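Mitochondrial RNA-binding protein 1 (Trypanosoma brucei, PDB 2GIA) binds guide RNA together with its partner MRP2 and is thought to act as an RNA matchmaker in mitochondrial RNA editing. Local coordinates at residues G110-V115 against E121-K126; E14-R19 against P57-D62; Q104-H109 against T134-L139. One frame throughout, in Å; residues are numbered along the deposited sequence.

Overall arrangement
Contact 1 and contact 3 belong to the same antiparallel sheet, in which strand 121-128 lies between strands 105-109 and 111-112. Their centres are about 16 Å apart, and they touch: Ser124 of contact 1 probably hydrogen-bonds to His107 of contact 3. Helix 130-145, which supplies the second half of contact 3, follows strand 121-128 directly in the chain. Contact 2 joins the edge of the other sheet to the loop before strand 65-68. It lies about 16 Å from contact 1, centre to centre, and the two meet where Val115 packs on Asp62. Contacts 2 and 3 do not touch; their nearest atoms are about 6 Å apart. Only contact 3 meets the partner chain, MRP2.

Contact 1. Residues G110-V115 against E121-K126; sequences GKVHRV and EDWSVK
Arg114 reaches back across the chain to Glu121 and ends in a two-pronged salt bridge. Its CB stands off to one side of the partner strand. From there the chain runs extended. Arg114 CG comes to 3.7 Å from Glu121 OE1, and Arg114 CD closes to 3.5 Å from the same oxygen. Arg114 NE gives Glu121 OE1 a weak hydrogen bond of 3.0 Å. Arg114 CZ lies nearest to Glu121 OE2. Arg114 NH2 at the tip makes the firmer bond, to Glu121 OE2 at 2.8 Å, with an N-H...O angle of 154°. OE2 lies near the guanidinium plane, but the carboxylate plane is turned 61° from it, and NH2 comes from above the carboxylate. Glu121 carries CG between its backbone N and carbonyl carbon (chi1 62°) and is extended beyond, which brings the carboxylate to the arginine. The remaining nitrogen, NH1, bonds to the carbonyl O of Arg63.

The backbones form an antiparallel beta hairpin, with 111-112 as the edge strand of its sheet within this chain. Gly110 and Trp123 are a hydrogen-bonded pair, joined both ways; Trp123 N lies 2.8 Å from Gly110 O. Val112 and Glu121 make the next such pair.

Val112 and Trp123 share a face with Glu121. Val112 CG2 rests on Trp123 CB at 3.8 Å, while Val112 CG1 is 3.9 Å from Trp123 CE3. This face packs on the other sheet: Val112 touches Ile65 and Val67, and Trp123 NE1 bonds to Gln41 OE1. On the reverse face, Lys111 and Asp122 form a non-hydrogen-bonded pair. Their side chains run alongside each other, and the lysine bends at its last torsion to bring Lys111 NZ to 2.7 Å from Asp122 OD2, on the syn side of the carboxylate.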
loop_
_atom_site.group_PDB
_atom_site.type_symbol
_atom_site.label_atom_id
_atom_site.label_comp_id
_atom_site.label_asym_id
_atom_site.label_seq_id
_atom_site.Cartn_x
_atom_site.Cartn_y
_atom_site.Cartn_z
ATOM N N GLY B 110 -11.645 25.582 -10.872
ATOM C CA GLY B 110 -12.060 25.817 -12.251
ATOM C C GLY B 110 -13.523 26.191 -12.354
ATOM O O GLY B 110 -14.109 26.793 -11.443
ATOM N N LYS B 111 -14.137 25.754 -13.445
ATOM C CA LYS B 111 -15.537 26.058 -13.720
ATOM C C LYS B 111 -16.403 24.811 -13.552
ATOM O O LYS B 111 -16.071 23.761 -14.083
ATOM C CB LYS B 111 -15.637 26.574 -15.163
ATOM C CG LYS B 111 -14.916 27.937 -15.343
ATOM C CD LYS B 111 -15.185 28.576 -16.699
ATOM C CE LYS B 111 -14.625 30.017 -16.760
ATOM N NZ LYS B 111 -15.183 30.912 -15.673
ATOM N N VAL B 112 -17.513 24.938 -12.842
ATOM C CA VAL B 112 -18.407 23.785 -12.618
ATOM C C VAL B 112 -19.823 24.359 -12.549
ATOM O O VAL B 112 -20.010 25.571 -12.524
ATOM C CB VAL B 112 -18.179 23.140 -11.222
ATOM C CG1 VAL B 112 -16.731 22.646 -11.106
ATOM C CG2 VAL B 112 -18.436 24.194 -10.094
ATOM N N HIS B 113 -20.828 23.505 -12.492
ATOM C CA HIS B 113 -22.161 24.086 -12.293
ATOM C C HIS B 113 -22.767 23.392 -11.084
ATOM O O HIS B 113 -22.314 22.300 -10.727
ATOM C CB HIS B 113 -23.004 23.917 -13.553
ATOM C CG HIS B 113 -23.153 22.508 -14.010
ATOM N ND1 HIS B 113 -23.950 21.594 -13.352
ATOM C CD2 HIS B 113 -22.640 21.862 -15.085
ATOM C CE1 HIS B 113 -23.924 20.440 -14.005
ATOM N NE2 HIS B 113 -23.137 20.576 -15.059
ATOM N N ARG B 114 -23.707 24.041 -10.397
ATOM C CA ARG B 114 -24.364 23.409 -9.260
ATOM C C ARG B 114 -25.462 22.454 -9.725
ATOM O O ARG B 114 -25.768 22.388 -10.935
ATOM C CB ARG B 114 -24.911 24.462 -8.313
ATOM C CG ARG B 114 -23.777 25.183 -7.639
ATOM C CD ARG B 114 -24.150 26.164 -6.559
ATOM N NE ARG B 114 -22.903 26.830 -6.195
ATOM C CZ ARG B 114 -22.087 26.434 -5.224
ATOM N NH1 ARG B 114 -22.390 25.367 -4.444
ATOM N NH2 ARG B 114 -20.918 27.059 -5.089
ATOM N N VAL B 115 -26.033 21.680 -8.800
ATOM C CA VAL B 115 -27.079 20.731 -9.191
ATOM C C VAL B 115 -28.255 21.472 -9.793
ATOM O O VAL B 115 -28.612 22.568 -9.339
ATOM C CB VAL B 115 -27.638 19.888 -8.016
ATOM C CG1 VAL B 115 -26.675 18.799 -7.654
ATOM C CG2 VAL B 115 -27.954 20.786 -6.839
ATOM N N GLU B 121 -19.964 28.425 -12.777
ATOM C CA GLU B 121 -19.381 29.368 -11.829
ATOM C C GLU B 121 -17.931 29.009 -11.505
ATOM O O GLU B 121 -17.510 27.851 -11.691
ATOM C CB GLU B 121 -20.198 29.445 -10.532
ATOM C CG GLU B 121 -20.306 28.215 -9.729
ATOM C CD GLU B 121 -21.203 28.447 -8.499
ATOM O OE1 GLU B 121 -22.443 28.428 -8.647
ATOM O OE2 GLU B 121 -20.652 28.673 -7.396
ATOM N N ASP B 122 -17.185 29.998 -11.038
ATOM C CA ASP B 122 -15.786 29.786 -10.683
ATOM C C ASP B 122 -15.790 29.137 -9.311
ATOM O O ASP B 122 -16.499 29.572 -8.406
ATOM C CB ASP B 122 -15.060 31.120 -10.690
ATOM C CG ASP B 122 -15.054 31.743 -12.100
ATOM O OD1 ASP B 122 -15.477 32.898 -12.263
ATOM O OD2 ASP B 122 -14.656 31.040 -13.058
ATOM N N TRP B 123 -15.009 28.078 -9.167
ATOM C CA TRP B 123 -14.992 27.329 -7.910
ATOM C C TRP B 123 -13.534 26.965 -7.548
ATOM O O TRP B 123 -12.703 26.761 -8.428
ATOM C CB TRP B 123 -15.798 26.060 -8.114
ATOM C CG TRP B 123 -15.909 25.172 -6.874
ATOM C CD1 TRP B 123 -16.457 25.498 -5.661
ATOM C CD2 TRP B 123 -15.493 23.821 -6.775
ATOM N NE1 TRP B 123 -16.408 24.408 -4.810
ATOM C CE2 TRP B 123 -15.818 23.362 -5.479
ATOM C CE3 TRP B 123 -14.874 22.933 -7.663
ATOM C CZ2 TRP B 123 -15.541 22.055 -5.047
ATOM C CZ3 TRP B 123 -14.598 21.630 -7.237
ATOM C CH2 TRP B 123 -14.931 21.208 -5.940
ATOM N N SER B 124 -13.253 26.910 -6.256
ATOM C CA SER B 124 -11.919 26.588 -5.777
ATOM C C SER B 124 -12.028 25.890 -4.419
ATOM O O SER B 124 -12.774 26.357 -3.566
ATOM C CB SER B 124 -11.116 27.878 -5.578
ATOM O OG SER B 124 -9.908 27.615 -4.889
ATOM N N VAL B 125 -11.289 24.795 -4.226
ATOM C CA VAL B 125 -11.268 24.145 -2.903
ATOM C C VAL B 125 -9.807 23.714 -2.667
ATOM O O VAL B 125 -9.106 23.297 -3.617
ATOM C CB VAL B 125 -12.249 22.950 -2.818
ATOM C CG1 VAL B 125 -11.871 21.872 -3.821
ATOM C CG2 VAL B 125 -12.254 22.388 -1.378
ATOM N N LYS B 126 -9.346 23.829 -1.423
ATOM C CA LYS B 126 -7.955 23.511 -1.098
ATOM C C LYS B 126 -7.943 22.432 -0.043
ATOM O O LYS B 126 -8.870 22.351 0.732
ATOM C CB LYS B 126 -7.250 24.762 -0.540
ATOM C CG LYS B 126 -7.020 25.897 -1.592
ATOM C CD LYS B 126 -6.252 27.036 -0.941
ATOM C CE LYS B 126 -6.085 28.252 -1.829
ATOM N NZ LYS B 126 -5.655 27.819 -3.160
#

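Contact 2. Residues E14-R19 against P57-D62; sequences EIHDVR and PQFDAD
Phe59 puts the far end of its ring between His16 and Val18. Phe59 CZ is 3.5 Å from Val18 CG2, and Phe59 CE2 is 3.8 Å from His16 ND1. Both neighbours meet the ring obliquely. The CB of Phe59 already points at strand 12-17, and CG sits anti to the carbonyl carbon (chi1 -61°), which carries the ring on to the two residues.

The imidazole and the phenyl ring have their planes at 76° and their centroids 5.8 Å apart. The bond of the other imidazole nitrogen probably helps to fix the rotation of His16. His16 NE2 donates to Glu14 OE2 at 2.9 Å, reaching the anti side of the carboxylate somewhat out of its plane. Glu14 OE1 is in turn held by Arg29 and Lys12, so this carboxylate ties the histidine to two basic residues.

Val18 CG2 touches both loop residues. Besides meeting Phe59, Val18 CG2 lies 4.0 Å from Gln58 CG; this is ordinary apolar packing. Just after the valine, Arg19 folds back on Asp17 in a salt bridge, where strand 12-17 gives way to loop.

The other segment has its own local order: Asp60 OD1 accepts from Asp62 N in an Asx turn that leads into the 3-10 segment. The Phe59 side chain touches residues of three successive strands of the antiparallel sheet: His16, Met27 and Tyr42. The arrangement is that of a long connection, between strands 36-43 and 65-68, folded back so that one aromatic residue packs against strand 12-17, the outermost strand of the sheet within this chain.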
loop_
_atom_site.group_PDB
_atom_site.type_symbol
_atom_site.label_atom_id
_atom_site.label_comp_id
_atom_site.label_asym_id
_atom_site.label_seq_id
_atom_site.Cartn_x
_atom_site.Cartn_y
_atom_site.Cartn_z
ATOM N N GLU B 14 -14.760 13.641 4.489
ATOM C CA GLU B 14 -15.430 14.918 4.382
ATOM C C GLU B 14 -14.715 15.964 5.204
ATOM O O GLU B 14 -14.108 15.652 6.228
ATOM C CB GLU B 14 -16.878 14.783 4.888
ATOM C CG GLU B 14 -17.703 13.790 4.084
ATOM C CD GLU B 14 -19.122 13.608 4.672
ATOM O OE1 GLU B 14 -19.960 13.008 3.993
ATOM O OE2 GLU B 14 -19.374 14.074 5.802
ATOM N N ILE B 15 -14.767 17.201 4.731
ATOM C CA ILE B 15 -14.201 18.339 5.444
ATOM C C ILE B 15 -15.406 19.243 5.760
ATOM O O ILE B 15 -16.029 19.786 4.852
ATOM C CB ILE B 15 -13.247 19.112 4.554
ATOM C CG1 ILE B 15 -12.079 18.170 4.165
ATOM C CG2 ILE B 15 -12.693 20.341 5.286
ATOM C CD1 ILE B 15 -11.068 18.805 3.216
ATOM N N HIS B 16 -15.729 19.372 7.034
ATOM C CA HIS B 16 -16.835 20.215 7.485
ATOM C C HIS B 16 -16.200 21.520 7.915
ATOM O O HIS B 16 -15.538 21.610 8.944
ATOM C CB HIS B 16 -17.584 19.543 8.646
ATOM C CG HIS B 16 -18.310 18.290 8.246
ATOM N ND1 HIS B 16 -19.680 18.175 8.292
ATOM C CD2 HIS B 16 -17.854 17.102 7.772
ATOM C CE1 HIS B 16 -20.042 16.975 7.871
ATOM N NE2 HIS B 16 -18.951 16.303 7.549
ATOM N N ASP B 17 -16.378 22.529 7.097
ATOM C CA ASP B 17 -15.817 23.835 7.377
ATOM C C ASP B 17 -16.961 24.813 7.704
ATOM O O ASP B 17 -17.377 25.613 6.880
ATOM C CB ASP B 17 -15.034 24.294 6.151
ATOM C CG ASP B 17 -14.294 25.595 6.383
ATOM O OD1 ASP B 17 -13.867 26.212 5.376
ATOM O OD2 ASP B 17 -14.148 25.994 7.555
ATOM N N VAL B 18 -17.462 24.730 8.919
ATOM C CA VAL B 18 -18.569 25.598 9.336
ATOM C C VAL B 18 -18.000 26.952 9.796
ATOM O O VAL B 18 -17.082 26.970 10.617
ATOM C CB VAL B 18 -19.318 24.948 10.511
ATOM C CG1 VAL B 18 -20.417 25.889 11.012
ATOM C CG2 VAL B 18 -19.889 23.614 10.093
ATOM N N ARG B 19 -18.571 28.056 9.288
ATOM C CA ARG B 19 -18.127 29.433 9.586
ATOM C C ARG B 19 -19.192 30.286 10.249
ATOM O O ARG B 19 -20.387 29.994 10.144
ATOM C CB ARG B 19 -17.728 30.177 8.306
ATOM C CG ARG B 19 -16.717 29.467 7.414
ATOM C CD ARG B 19 -15.389 29.319 8.156
ATOM N NE ARG B 19 -14.344 28.900 7.251
ATOM C CZ ARG B 19 -13.797 29.686 6.337
ATOM N NH1 ARG B 19 -14.183 30.950 6.211
ATOM N NH2 ARG B 19 -12.895 29.186 5.516
ATOM N N PRO B 57 -30.681 20.856 8.222
ATOM C CA PRO B 57 -29.318 20.508 7.799
ATOM C C PRO B 57 -28.369 21.682 7.896
ATOM O O PRO B 57 -28.752 22.824 7.630
ATOM C CB PRO B 57 -29.502 20.026 6.362
ATOM C CG PRO B 57 -30.692 20.837 5.874
ATOM C CD PRO B 57 -31.626 20.806 7.095
ATOM N N GLN B 58 -27.131 21.401 8.302
ATOM C CA GLN B 58 -26.147 22.466 8.425
ATOM C C GLN B 58 -25.680 22.930 7.068
ATOM O O GLN B 58 -25.251 24.078 6.925
ATOM C CB GLN B 58 -24.951 21.998 9.259
ATOM C CG GLN B 58 -23.829 23.023 9.397
ATOM C CD GLN B 58 -24.230 24.258 10.190
ATOM O OE1 GLN B 58 -24.743 25.244 9.644
ATOM N NE2 GLN B 58 -24.007 24.203 11.474
ATOM N N PHE B 59 -25.797 22.060 6.060
ATOM C CA PHE B 59 -25.364 22.390 4.685
ATOM C C PHE B 59 -26.511 22.204 3.690
ATOM O O PHE B 59 -27.475 21.530 3.990
ATOM C CB PHE B 59 -24.154 21.508 4.285
ATOM C CG PHE B 59 -22.965 21.712 5.171
ATOM C CD1 PHE B 59 -22.111 22.788 4.969
ATOM C CD2 PHE B 59 -22.773 20.901 6.293
ATOM C CE1 PHE B 59 -21.069 23.064 5.906
ATOM C CE2 PHE B 59 -21.756 21.172 7.210
ATOM C CZ PHE B 59 -20.915 22.250 7.015
ATOM N N ASP B 60 -26.379 22.792 2.499
ATOM C CA ASP B 60 -27.451 22.771 1.513
ATOM C C ASP B 60 -27.271 21.809 0.350
ATOM O O ASP B 60 -26.690 22.187 -0.675
ATOM C CB ASP B 60 -27.634 24.177 0.961
ATOM C CG ASP B 60 -28.941 24.344 0.188
ATOM O OD1 ASP B 60 -29.684 23.342 0.045
ATOM O OD2 ASP B 60 -29.202 25.482 -0.272
ATOM N N ALA B 61 -27.789 20.593 0.498
ATOM C CA ALA B 61 -27.682 19.587 -0.572
ATOM C C ALA B 61 -28.354 20.053 -1.848
ATOM O O ALA B 61 -27.979 19.607 -2.935
ATOM C CB ALA B 61 -28.292 18.267 -0.131
ATOM N N ASP B 62 -29.329 20.968 -1.756
ATOM C CA ASP B 62 -29.976 21.386 -2.980
ATOM C C ASP B 62 -29.214 22.416 -3.781
ATOM O O ASP B 62 -29.661 22.804 -4.854
ATOM C CB ASP B 62 -31.392 21.874 -2.697
ATOM C CG ASP B 62 -32.217 20.819 -2.031
ATOM O OD1 ASP B 62 -32.327 19.701 -2.578
ATOM O OD2 ASP B 62 -32.735 21.102 -0.940
#

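Contact 3. Residues Q104-H109 against T134-L139; sequences QGYHLH and TLEHFL
Helix 130-145 packs here against strand 105-109, in a helix-on-sheet layer next to the interface with mitochondrial RNA-binding protein 2. Tyr106 carries the contact. Tyr106 CB points at the helix and lies 4.0 Å from Leu135 CD2. The same methyl also approaches the ring obliquely, 4.0 Å from Tyr106 CD2. The ring then runs on to Glu136, whose side chain crosses it at about a right angle. Glu136 CG comes within 3.5 Å of Tyr106 CE2. Glu136 is extended beyond CG and brings its carboxylate to the edge of the phenol. OE1 lies near the ring plane, while the carboxylate plane is turned 71° from it. Tyr106 OH and Glu136 OE1 are 2.5 Å apart, a very short hydrogen bond whose exact length should be taken with caution. The ring of Phe99 lies almost parallel to that of Tyr106, and Lys101 NZ makes a weak bond to the tyrosine hydroxyl. Glu136 OE1 also makes a salt bridge to Arg112 of the MRP2 chain. One oxygen thus meets a phenol from its own chain and a guanidinium from the partner. That guanidinium would probably favour a charged Glu136 at this subunit boundary.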
loop_
_atom_site.group_PDB
_atom_site.type_symbol
_atom_site.label_atom_id
_atom_site.label_comp_id
_atom_site.label_asym_id
_atom_site.label_seq_id
_atom_site.Cartn_x
_atom_site.Cartn_y
_atom_site.Cartn_z
ATOM N N GLN B 104 1.299 24.545 0.608
ATOM C CA GLN B 104 0.547 24.093 1.789
ATOM C C GLN B 104 -0.264 22.794 1.610
ATOM O O GLN B 104 -0.681 22.162 2.605
ATOM C CB GLN B 104 -0.406 25.188 2.246
ATOM C CG GLN B 104 0.279 26.494 2.640
ATOM C CD GLN B 104 1.159 26.327 3.859
ATOM O OE1 GLN B 104 0.717 25.799 4.887
ATOM N NE2 GLN B 104 2.412 26.775 3.759
ATOM N N GLY B 105 -0.481 22.387 0.358
ATOM C CA GLY B 105 -1.275 21.196 0.123
ATOM C C GLY B 105 -1.665 21.021 -1.324
ATOM O O GLY B 105 -0.772 20.944 -2.196
ATOM N N TYR B 106 -2.971 20.960 -1.597
ATOM C CA TYR B 106 -3.450 20.777 -2.973
ATOM C C TYR B 106 -4.580 21.744 -3.266
ATOM O O TYR B 106 -5.309 22.143 -2.354
ATOM C CB TYR B 106 -3.918 19.319 -3.195
ATOM C CG TYR B 106 -2.765 18.339 -3.027
ATOM C CD1 TYR B 106 -1.908 18.038 -4.101
ATOM C CD2 TYR B 106 -2.515 17.755 -1.805
ATOM C CE1 TYR B 106 -0.807 17.164 -3.939
ATOM C CE2 TYR B 106 -1.400 16.867 -1.627
ATOM C CZ TYR B 106 -0.567 16.588 -2.694
ATOM O OH TYR B 106 0.485 15.714 -2.530
ATOM N N HIS B 107 -4.734 22.096 -4.542
ATOM C CA HIS B 107 -5.755 23.072 -4.923
ATOM C C HIS B 107 -6.477 22.495 -6.129
ATOM O O HIS B 107 -5.844 22.145 -7.130
ATOM C CB HIS B 107 -5.029 24.380 -5.297
ATOM C CG HIS B 107 -5.937 25.533 -5.606
ATOM N ND1 HIS B 107 -5.480 26.698 -6.185
ATOM C CD2 HIS B 107 -7.260 25.713 -5.378
ATOM C CE1 HIS B 107 -6.489 27.556 -6.303
ATOM N NE2 HIS B 107 -7.577 26.981 -5.818
ATOM N N LEU B 108 -7.804 22.391 -6.039
ATOM C CA LEU B 108 -8.618 21.857 -7.161
ATOM C C LEU B 108 -9.491 23.086 -7.517
ATOM O O LEU B 108 -10.127 23.663 -6.644
ATOM C CB LEU B 108 -9.504 20.687 -6.684
ATOM C CG LEU B 108 -10.545 20.189 -7.707
ATOM C CD1 LEU B 108 -9.849 19.539 -8.916
ATOM C CD2 LEU B 108 -11.511 19.206 -7.011
ATOM N N HIS B 109 -9.503 23.500 -8.784
ATOM C CA HIS B 109 -10.222 24.735 -9.118
ATOM C C HIS B 109 -10.557 24.858 -10.597
ATOM O O HIS B 109 -9.874 24.278 -11.449
ATOM C CB HIS B 109 -9.379 25.943 -8.654
ATOM C CG HIS B 109 -8.014 26.016 -9.298
ATOM N ND1 HIS B 109 -7.786 26.692 -10.479
ATOM C CD2 HIS B 109 -6.835 25.440 -8.966
ATOM C CE1 HIS B 109 -6.522 26.526 -10.848
ATOM N NE2 HIS B 109 -5.920 25.769 -9.949
ATOM N N THR B 134 -4.687 13.665 4.360
ATOM C CA THR B 134 -5.937 12.901 4.232
ATOM C C THR B 134 -6.231 12.624 2.723
ATOM O O THR B 134 -6.523 11.489 2.314
ATOM C CB THR B 134 -7.097 13.724 4.861
ATOM O OG1 THR B 134 -6.861 13.849 6.276
ATOM C CG2 THR B 134 -8.432 13.045 4.614
ATOM N N LEU B 135 -6.100 13.655 1.909
ATOM C CA LEU B 135 -6.353 13.539 0.467
ATOM C C LEU B 135 -5.349 12.599 -0.205
ATOM O O LEU B 135 -5.732 11.744 -0.992
ATOM C CB LEU B 135 -6.288 14.931 -0.203
ATOM C CG LEU B 135 -6.478 14.852 -1.728
ATOM C CD1 LEU B 135 -7.925 14.428 -2.051
ATOM C CD2 LEU B 135 -6.215 16.199 -2.331
ATOM N N GLU B 136 -4.058 12.785 0.060
ATOM C CA GLU B 136 -3.047 11.889 -0.507
ATOM C C GLU B 136 -3.350 10.419 -0.158
ATOM O O GLU B 136 -3.313 9.547 -1.046
ATOM C CB GLU B 136 -1.639 12.237 0.047
ATOM C CG GLU B 136 -1.060 13.576 -0.477
ATOM C CD GLU B 136 0.167 14.068 0.301
ATOM O OE1 GLU B 136 0.856 14.969 -0.215
ATOM O OE2 GLU B 136 0.433 13.574 1.433
ATOM N N HIS B 137 -3.611 10.130 1.129
ATOM C CA HIS B 137 -3.885 8.740 1.509
ATOM C C HIS B 137 -5.130 8.182 0.819
ATOM O O HIS B 137 -5.146 7.021 0.387
ATOM C CB HIS B 137 -4.027 8.628 3.027
ATOM C CG HIS B 137 -2.701 8.588 3.740
ATOM N ND1 HIS B 137 -2.205 7.446 4.321
ATOM C CD2 HIS B 137 -1.744 9.539 3.884
ATOM C CE1 HIS B 137 -0.987 7.687 4.785
ATOM N NE2 HIS B 137 -0.686 8.952 4.524
ATOM N N PHE B 138 -6.167 9.024 0.707
ATOM C CA PHE B 138 -7.405 8.592 0.072
ATOM C C PHE B 138 -7.173 8.271 -1.399
ATOM O O PHE B 138 -7.656 7.273 -1.905
ATOM C CB PHE B 138 -8.501 9.699 0.188
ATOM C CG PHE B 138 -9.855 9.257 -0.302
ATOM C CD1 PHE B 138 -10.206 9.372 -1.656
ATOM C CD2 PHE B 138 -10.738 8.624 0.577
ATOM C CE1 PHE B 138 -11.444 8.846 -2.154
ATOM C CE2 PHE B 138 -11.976 8.094 0.107
ATOM C CZ PHE B 138 -12.333 8.208 -1.272
ATOM N N LEU B 139 -6.471 9.149 -2.102
ATOM C CA LEU B 139 -6.231 8.909 -3.515
ATOM C C LEU B 139 -5.357 7.647 -3.727
ATOM O O LEU B 139 -5.619 6.876 -4.644
ATOM C CB LEU B 139 -5.554 10.127 -4.147
ATOM C CG LEU B 139 -6.414 11.433 -4.153
ATOM C CD1 LEU B 139 -5.521 12.628 -4.597
ATOM C CD2 LEU B 139 -7.622 11.281 -5.122
#